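4'-phospho-dehydrooxetanocin synthase (Bacillus megaterium, PDB 5UL3) catalyses the oxidative ring contraction of dAMP to an oxetane aldehyde, using cobalamin and radical S-adenosylmethionine chemistry, in oxetanocin A biosynthesis. Local coordinates at residues D401-P406 against R460-L465; E511-K516 against K521-K526. One frame throughout, in Å; residues are numbered along the deposited sequence. Where two conformers were deposited one is given.

Contact 1 comes first along the chain and closes before contact 2 opens, and their centres lie about 13 Å apart. In contact 1 residues 401-406, in the connection between strand 393-398 and helix 410-426, pack on the end of helix 452-464; in contact 2 helix 510-519 meets helix 521-527 across a tight bend. Tyr404 joins them, its CE1 lying 3.3 Å from Tyr514 OH, and Arg460 NH1 packs against Ile524 CD1. All four segments belong to the radical SAM core. Helix 510-519 thus packs on Tyr404 and Leu461 of the buried contact 1, while contact 2, partly buried, lies farther from the chain centre.

Contact 1: D401-P406 against R460-L465; sequences DSVYEP and RLVSAL
Val403 and Val462 meet methyl to methyl, their side chains crossing at about a right angle. Val462 offers one branch, CG2, which sits against both methyls of Val403: CG1 at 3.6 Å and CG2 at 3.7 Å. Val403 CG1 also reaches the preceding helix residue, lying 3.9 Å from Leu461 CB. Here the two side chains run alongside each other in opposite senses, so that Val403 touches the base of the leucine while the leucine's tip travels on toward Tyr404. With chi1 at -66°, Leu461 CG lies beside its own backbone nitrogen, and CD1 comes within 3.9 Å of Tyr404 CB. That methyl approaches the tyrosine ring obliquely. The ring itself leads away from residues 460-465, because its CG is anti to the backbone nitrogen (chi1 167°), and lies against Ile457, earlier on the same helix; one face is covered by Pro406 CD, 3.7 Å above the plane and displaced toward the rim. The interface is wholly apolar, and all four touching residues are buried. Polar anchors hold the loop from other sides: Ser402 O receives bonds from Arg416 NH1 and Trp420 NE1, and Tyr404 O from Gln454 NE2. Trp420 of helix 410-426 also packs on Val403, while Leu518 of helix 510-519 touches Tyr404. The contact is plain packing outside the cofactor sites; the Val403 side chain is about 12 Å from the iron-sulfur cluster. It joins the loop after strand 393-398 to the helix that precedes strand 470-473, two parallel strands of one sheet, within the partial triose phosphate isomerase barrel of the AdoMet radical domain.

Contact 2: E511-K516 against K521-K526; sequences EELYDK and KEFIEK
Lys516 lies over one face of the Phe523 ring at a helix-helix corner, where helix 510-519 gives way almost at once to helix 521-527. The axes of segments 511-516 and 521-526 stand at 90° and approach to 10.2 Å. Lys516 CB makes a CH-pi contact, 3.9 Å from the ring centroid and close to the ring normal. The lysine crosses the phenylalanine side chain at about a right angle: CG sits beside its backbone nitrogen (chi1 -80°), and the chain then runs extended, bringing CD against CD1 and CE1 of the ring before bending at the last torsion. The aliphatic part thus does the packing, while NZ has a long, weak ion pair with Asp520. The CA-CB bond of Phe523 is directed at the first helix, and chi1 of -173°, with CG opposite the backbone nitrogen, lays the ring against Lys516. Leu513 CD1 approaches CZ of Phe523 obliquely at 4.4 Å. Ile503 and His527 also touch this ring. Beside it, Ile524 CG1 packs against the carbonyl oxygen of Lys516. Within the second helix, one turn apart, Lys521 and Glu525 form a salt bridge: NZ donates to the anti lone pair of Glu525 OE2 at 3.1 Å.

Contact 1: D401-P406 against R460-L465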
ATOM      1  N   ASP A 401      -0.592  13.060  14.770  1.00 23.77           N
ATOM      2  CA  ASP A 401      -1.566  14.089  15.133  1.00 28.74           C
ATOM      3  C   ASP A 401      -2.990  13.741  14.719  1.00 31.14           C
ATOM      4  O   ASP A 401      -3.907  14.536  14.965  1.00 30.08           O
ATOM      5  CB  ASP A 401      -1.153  15.462  14.569  1.00 29.00           C
ATOM      6  CG  ASP A 401      -0.792  15.429  13.087  1.00 39.09           C
ATOM      7  OD1 ASP A 401       0.061  14.614  12.676  1.00 39.68           O
ATOM      8  OD2 ASP A 401      -1.321  16.275  12.344  1.00 38.79           O
ATOM      9  N   SER A 402      -3.211  12.587  14.087  0.50 26.48           N
ATOM     10  CA  SER A 402      -4.566  12.064  13.987  0.50 24.84           C
ATOM     11  C   SER A 402      -5.007  11.390  15.277  0.50 22.70           C
ATOM     12  O   SER A 402      -6.177  11.021  15.398  0.50 24.74           O
ATOM     13  CB  SER A 402      -4.692  11.067  12.829  0.50 29.64           C
ATOM     14  OG  SER A 402      -4.443  11.679  11.579  0.50 32.51           O
ATOM     15  N   VAL A 403      -4.094  11.212  16.226  1.00 23.89           N
ATOM     16  CA  VAL A 403      -4.411  10.667  17.541  1.00 22.54           C
ATOM     17  C   VAL A 403      -4.493  11.778  18.579  1.00 21.57           C
ATOM     18  O   VAL A 403      -5.479  11.890  19.308  1.00 29.09           O
ATOM     19  CB  VAL A 403      -3.351   9.624  17.968  1.00 24.66           C
ATOM     20  CG1 VAL A 403      -3.780   8.924  19.263  1.00 27.77           C
ATOM     21  CG2 VAL A 403      -3.101   8.600  16.858  1.00 24.88           C
ATOM     22  N   TYR A 404      -3.446  12.599  18.643  1.00 23.53           N
ATOM     23  CA  TYR A 404      -3.279  13.605  19.684  1.00 25.28           C
ATOM     24  C   TYR A 404      -2.743  14.889  19.068  1.00 29.02           C
ATOM     25  O   TYR A 404      -1.705  14.879  18.401  1.00 23.93           O
ATOM     26  CB  TYR A 404      -2.320  13.081  20.764  1.00 25.53           C
ATOM     27  CG  TYR A 404      -1.824  14.124  21.746  1.00 24.60           C
ATOM     28  CD1 TYR A 404      -2.712  14.816  22.568  1.00 31.81           C
ATOM     29  CD2 TYR A 404      -0.459  14.405  21.862  1.00 27.76           C
ATOM     30  CE1 TYR A 404      -2.253  15.770  23.477  1.00 29.18           C
ATOM     31  CE2 TYR A 404       0.003  15.357  22.771  1.00 32.46           C
ATOM     32  CZ  TYR A 404      -0.908  16.028  23.577  1.00 30.89           C
ATOM     33  OH  TYR A 404      -0.454  16.963  24.483  1.00 34.58           O
ATOM     34  N   GLU A 405      -3.415  16.011  19.324  1.00 23.95           N
ATOM     35  CA  GLU A 405      -3.004  17.281  18.737  1.00 24.46           C
ATOM     36  C   GLU A 405      -3.265  18.358  19.775  1.00 24.07           C
ATOM     37  O   GLU A 405      -4.401  18.846  19.896  1.00 27.35           O
ATOM     38  CB  GLU A 405      -3.735  17.599  17.437  1.00 25.65           C
ATOM     39  CG  GLU A 405      -3.370  19.006  16.895  1.00 30.04           C
ATOM     40  CD  GLU A 405      -1.869  19.209  16.774  1.00 29.37           C
ATOM     41  OE1 GLU A 405      -1.288  18.770  15.754  1.00 40.63           O
ATOM     42  OE2 GLU A 405      -1.247  19.774  17.704  1.00 31.44           O
ATOM     43  N   PRO A 406      -2.248  18.736  20.548  1.00 26.09           N
ATOM     44  CA  PRO A 406      -2.453  19.748  21.598  1.00 30.55           C
ATOM     45  C   PRO A 406      -2.781  21.132  21.053  1.00 35.62           C
ATOM     46  O   PRO A 406      -3.241  21.984  21.824  1.00 31.89           O
ATOM     47  CB  PRO A 406      -1.121  19.734  22.354  1.00 30.43           C
ATOM     48  CG  PRO A 406      -0.119  19.260  21.323  1.00 38.23           C
ATOM     49  CD  PRO A 406      -0.867  18.226  20.524  1.00 26.50           C
ATOM     50  N   ARG A 460       1.057   6.190  23.372  1.00 24.71           N
ATOM     51  CA  ARG A 460       0.428   5.831  24.638  1.00 28.03           C
ATOM     52  C   ARG A 460      -1.077   5.628  24.475  1.00 26.47           C
ATOM     53  O   ARG A 460      -1.645   4.635  24.953  1.00 26.93           O
ATOM     54  CB  ARG A 460       0.739   6.943  25.650  1.00 32.45           C
ATOM     55  CG  ARG A 460       0.487   6.641  27.106  1.00 39.66           C
ATOM     56  CD  ARG A 460       0.871   7.841  27.991  1.00 37.08           C
ATOM     57  NE  ARG A 460       2.312   8.057  28.087  1.00 37.31           N
ATOM     58  CZ  ARG A 460       2.874   9.206  28.444  1.00 34.48           C
ATOM     59  NH1 ARG A 460       2.120  10.267  28.734  1.00 40.75           N
ATOM     60  NH2 ARG A 460       4.190   9.305  28.503  1.00 39.12           N
ATOM     61  N   LEU A 461      -1.745   6.570  23.805  1.00 26.12           N
ATOM     62  CA  LEU A 461      -3.191   6.489  23.636  1.00 21.88           C
ATOM     63  C   LEU A 461      -3.604   5.293  22.778  1.00 26.83           C
ATOM     64  O   LEU A 461      -4.536   4.559  23.129  1.00 26.16           O
ATOM     65  CB  LEU A 461      -3.711   7.802  23.027  1.00 27.83           C
ATOM     66  CG  LEU A 461      -3.548   9.020  23.942  1.00 25.49           C
ATOM     67  CD1 LEU A 461      -3.686  10.348  23.170  1.00 26.10           C
ATOM     68  CD2 LEU A 461      -4.579   8.967  25.085  1.00 28.24           C
ATOM     69  N   VAL A 462      -2.934   5.087  21.644  1.00 26.22           N
ATOM     70  CA  VAL A 462      -3.339   3.993  20.758  1.00 22.68           C
ATOM     71  C   VAL A 462      -3.034   2.648  21.402  1.00 25.58           C
ATOM     72  O   VAL A 462      -3.860   1.727  21.356  1.00 25.20           O
ATOM     73  CB  VAL A 462      -2.665   4.112  19.380  1.00 22.95           C
ATOM     74  CG1 VAL A 462      -3.026   2.876  18.514  1.00 28.84           C
ATOM     75  CG2 VAL A 462      -3.140   5.410  18.666  1.00 24.54           C
ATOM     76  N   SER A 463      -1.856   2.515  22.015  1.00 24.29           N
ATOM     77  CA  SER A 463      -1.518   1.221  22.618  1.00 26.17           C
ATOM     78  C   SER A 463      -2.429   0.899  23.802  1.00 29.48           C
ATOM     79  O   SER A 463      -2.807  -0.269  23.987  1.00 27.76           O
ATOM     80  CB  SER A 463      -0.044   1.186  23.023  1.00 28.16           C
ATOM     81  OG  SER A 463       0.275   2.155  24.006  1.00 28.92           O
ATOM     82  N   ALA A 464      -2.846   1.914  24.571  1.00 27.70           N
ATOM     83  CA  ALA A 464      -3.754   1.671  25.687  1.00 25.33           C
ATOM     84  C   ALA A 464      -5.092   1.107  25.230  1.00 31.24           C
ATOM     85  O   ALA A 464      -5.776   0.451  26.023  1.00 29.47           O
ATOM     86  CB  ALA A 464      -3.969   2.965  26.498  1.00 22.94           C
ATOM     87  N   LEU A 465      -5.489   1.345  23.977  1.00 24.78           N
ATOM     88  CA  LEU A 465      -6.724   0.772  23.461  1.00 25.89           C
ATOM     89  C   LEU A 465      -6.562  -0.661  22.962  1.00 26.31           C
ATOM     90  O   LEU A 465      -7.533  -1.223  22.449  1.00 33.47           O
ATOM     91  CB  LEU A 465      -7.265   1.649  22.336  1.00 31.77           C
ATOM     92  CG  LEU A 465      -7.588   3.077  22.776  1.00 27.19           C
ATOM     93  CD1 LEU A 465      -7.900   3.948  21.560  1.00 28.59           C
ATOM     94  CD2 LEU A 465      -8.769   3.065  23.732  1.00 30.66           C
TER

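Contact 2: E511-K516 against K521-K526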
ATOM      1  N   GLU A 511     -12.836  11.099  28.823  1.00 38.22           N
ATOM      2  CA  GLU A 511     -12.064  12.212  29.366  1.00 35.00           C
ATOM      3  C   GLU A 511     -11.185  11.771  30.529  1.00 36.67           C
ATOM      4  O   GLU A 511     -10.050  12.244  30.670  1.00 38.21           O
ATOM      5  CB  GLU A 511     -13.010  13.342  29.795  1.00 40.57           C
ATOM      6  CG  GLU A 511     -12.296  14.539  30.415  1.00 49.88           C
ATOM      7  CD  GLU A 511     -13.219  15.734  30.609  1.00 64.12           C
ATOM      8  OE1 GLU A 511     -14.444  15.581  30.418  1.00 68.02           O
ATOM      9  OE2 GLU A 511     -12.715  16.828  30.943  1.00 68.71           O
ATOM     10  N   GLU A 512     -11.687  10.874  31.381  1.00 35.72           N
ATOM     11  CA  GLU A 512     -10.868  10.399  32.491  1.00 40.30           C
ATOM     12  C   GLU A 512      -9.678   9.594  31.982  1.00 42.54           C
ATOM     13  O   GLU A 512      -8.549   9.764  32.461  1.00 38.87           O
ATOM     14  CB  GLU A 512     -11.711   9.558  33.453  1.00 46.77           C
ATOM     15  CG  GLU A 512     -12.795  10.338  34.198  1.00 59.88           C
ATOM     16  CD  GLU A 512     -13.676   9.449  35.080  1.00 66.28           C
ATOM     17  OE1 GLU A 512     -13.800   8.238  34.796  1.00 49.95           O
ATOM     18  OE2 GLU A 512     -14.244   9.968  36.065  1.00 70.13           O
ATOM     19  N   LEU A 513      -9.921   8.711  31.009  1.00 37.98           N
ATOM     20  CA  LEU A 513      -8.833   7.944  30.415  1.00 37.33           C
ATOM     21  C   LEU A 513      -7.813   8.867  29.769  1.00 31.91           C
ATOM     22  O   LEU A 513      -6.602   8.711  29.966  1.00 35.58           O
ATOM     23  CB  LEU A 513      -9.397   6.963  29.386  1.00 36.79           C
ATOM     24  CG  LEU A 513      -8.341   6.173  28.615  1.00 36.08           C
ATOM     25  CD1 LEU A 513      -7.515   5.336  29.576  1.00 37.12           C
ATOM     26  CD2 LEU A 513      -9.015   5.297  27.553  1.00 38.44           C
ATOM     27  N   TYR A 514      -8.295   9.831  28.979  1.00 32.01           N
ATOM     28  CA  TYR A 514      -7.416  10.808  28.340  1.00 32.69           C
ATOM     29  C   TYR A 514      -6.573  11.556  29.365  1.00 35.05           C
ATOM     30  O   TYR A 514      -5.351  11.658  29.219  1.00 34.27           O
ATOM     31  CB  TYR A 514      -8.251  11.790  27.518  1.00 30.13           C
ATOM     32  CG  TYR A 514      -7.456  12.812  26.746  1.00 32.17           C
ATOM     33  CD1 TYR A 514      -6.872  12.488  25.524  1.00 30.12           C
ATOM     34  CD2 TYR A 514      -7.325  14.117  27.209  1.00 34.88           C
ATOM     35  CE1 TYR A 514      -6.153  13.425  24.802  1.00 27.46           C
ATOM     36  CE2 TYR A 514      -6.611  15.063  26.490  1.00 34.17           C
ATOM     37  CZ  TYR A 514      -6.022  14.717  25.299  1.00 27.38           C
ATOM     38  OH  TYR A 514      -5.322  15.660  24.596  1.00 32.18           O
ATOM     39  N   ASP A 515      -7.212  12.096  30.406  0.50 36.54           N
ATOM     40  CA  ASP A 515      -6.475  12.886  31.390  0.50 39.18           C
ATOM     41  C   ASP A 515      -5.423  12.044  32.101  0.50 39.04           C
ATOM     42  O   ASP A 515      -4.303  12.511  32.344  0.50 40.74           O
ATOM     43  CB  ASP A 515      -7.444  13.505  32.400  0.50 39.56           C
ATOM     44  CG  ASP A 515      -8.204  14.684  31.832  0.50 41.72           C
ATOM     45  OD1 ASP A 515      -7.685  15.335  30.900  0.50 39.42           O
ATOM     46  OD2 ASP A 515      -9.317  14.967  32.325  0.50 45.47           O
ATOM     47  N   LYS A 516      -5.755  10.794  32.427  1.00 36.99           N
ATOM     48  CA  LYS A 516      -4.805   9.948  33.141  1.00 34.32           C
ATOM     49  C   LYS A 516      -3.608   9.582  32.268  1.00 39.16           C
ATOM     50  O   LYS A 516      -2.470   9.564  32.751  1.00 42.00           O
ATOM     51  CB  LYS A 516      -5.506   8.700  33.662  1.00 39.47           C
ATOM     52  CG  LYS A 516      -6.287   8.932  34.954  1.00 49.53           C
ATOM     53  CD  LYS A 516      -7.111   7.705  35.319  1.00 49.34           C
ATOM     54  CE  LYS A 516      -7.925   7.909  36.593  1.00 63.42           C
ATOM     55  NZ  LYS A 516      -7.095   7.757  37.822  1.00 72.79           N
ATOM     56  N   LYS A 521       1.163  10.329  36.269  1.00 47.78           N
ATOM     57  CA  LYS A 521       2.408   9.575  36.170  1.00 47.27           C
ATOM     58  C   LYS A 521       2.298   8.208  36.835  1.00 44.27           C
ATOM     59  O   LYS A 521       2.904   7.240  36.364  1.00 44.84           O
ATOM     60  CB  LYS A 521       3.556  10.376  36.784  1.00 54.41           C
ATOM     61  CG  LYS A 521       4.908   9.703  36.652  1.00 62.32           C
ATOM     62  CD  LYS A 521       5.297   9.549  35.190  1.00 73.17           C
ATOM     63  CE  LYS A 521       6.339   8.452  34.999  1.00 70.12           C
ATOM     64  NZ  LYS A 521       5.754   7.223  34.377  1.00 61.19           N
ATOM     65  N   GLU A 522       1.539   8.106  37.929  1.00 48.84           N
ATOM     66  CA  GLU A 522       1.347   6.805  38.562  1.00 46.21           C
ATOM     67  C   GLU A 522       0.542   5.877  37.667  1.00 44.08           C
ATOM     68  O   GLU A 522       0.820   4.675  37.597  1.00 41.14           O
ATOM     69  CB  GLU A 522       0.649   6.966  39.913  1.00 59.87           C
ATOM     70  CG  GLU A 522       1.514   7.581  41.002  1.00 70.68           C
ATOM     71  CD  GLU A 522       0.924   7.378  42.385  1.00 88.28           C
ATOM     72  OE1 GLU A 522      -0.173   6.785  42.481  1.00 87.81           O
ATOM     73  OE2 GLU A 522       1.558   7.804  43.375  1.00 92.04           O
ATOM     74  N   PHE A 523      -0.468   6.417  36.984  1.00 44.07           N
ATOM     75  CA  PHE A 523      -1.275   5.610  36.075  1.00 40.49           C
ATOM     76  C   PHE A 523      -0.428   5.082  34.920  1.00 37.20           C
ATOM     77  O   PHE A 523      -0.459   3.886  34.607  1.00 34.76           O
ATOM     78  CB  PHE A 523      -2.451   6.443  35.563  1.00 40.89           C
ATOM     79  CG  PHE A 523      -3.446   5.676  34.744  1.00 44.14           C
ATOM     80  CD1 PHE A 523      -4.493   5.005  35.351  1.00 42.14           C
ATOM     81  CD2 PHE A 523      -3.363   5.666  33.358  1.00 39.11           C
ATOM     82  CE1 PHE A 523      -5.427   4.321  34.595  1.00 43.73           C
ATOM     83  CE2 PHE A 523      -4.292   4.983  32.600  1.00 37.63           C
ATOM     84  CZ  PHE A 523      -5.325   4.310  33.216  1.00 39.67           C
ATOM     85  N   ILE A 524       0.346   5.964  34.284  1.00 39.07           N
ATOM     86  CA  ILE A 524       1.222   5.548  33.192  1.00 32.57           C
ATOM     87  C   ILE A 524       2.169   4.445  33.655  1.00 43.52           C
ATOM     88  O   ILE A 524       2.325   3.415  32.984  1.00 38.32           O
ATOM     89  CB  ILE A 524       1.982   6.762  32.632  1.00 39.01           C
ATOM     90  CG1 ILE A 524       0.993   7.748  31.995  1.00 36.95           C
ATOM     91  CG2 ILE A 524       3.024   6.317  31.640  1.00 44.11           C
ATOM     92  CD1 ILE A 524       1.515   9.183  31.888  1.00 39.43           C
ATOM     93  N   GLU A 525       2.793   4.627  34.824  1.00 44.10           N
ATOM     94  CA  GLU A 525       3.687   3.601  35.361  1.00 45.28           C
ATOM     95  C   GLU A 525       2.962   2.280  35.603  1.00 38.66           C
ATOM     96  O   GLU A 525       3.505   1.206  35.318  1.00 41.56           O
ATOM     97  CB  GLU A 525       4.332   4.092  36.655  1.00 44.10           C
ATOM     98  CG  GLU A 525       5.647   4.782  36.416  1.00 62.72           C
ATOM     99  CD  GLU A 525       6.563   3.947  35.553  1.00 58.61           C
ATOM    100  OE1 GLU A 525       7.003   2.873  36.024  1.00 53.84           O
ATOM    101  OE2 GLU A 525       6.820   4.358  34.397  1.00 67.78           O
ATOM    102  N   LYS A 526       1.737   2.337  36.131  1.00 39.39           N
ATOM    103  CA  LYS A 526       1.016   1.105  36.438  1.00 41.24           C
ATOM    104  C   LYS A 526       0.715   0.293  35.185  1.00 43.20           C
ATOM    105  O   LYS A 526       0.758  -0.943  35.218  1.00 42.38           O
ATOM    106  CB  LYS A 526      -0.286   1.424  37.170  1.00 46.39           C
ATOM    107  CG  LYS A 526      -1.161   0.208  37.408  1.00 50.53           C
ATOM    108  CD  LYS A 526      -2.482   0.577  38.060  1.00 51.43           C
ATOM    109  CE  LYS A 526      -3.297  -0.677  38.369  1.00 59.09           C
ATOM    110  NZ  LYS A 526      -4.699  -0.364  38.768  1.00 64.08           N
TER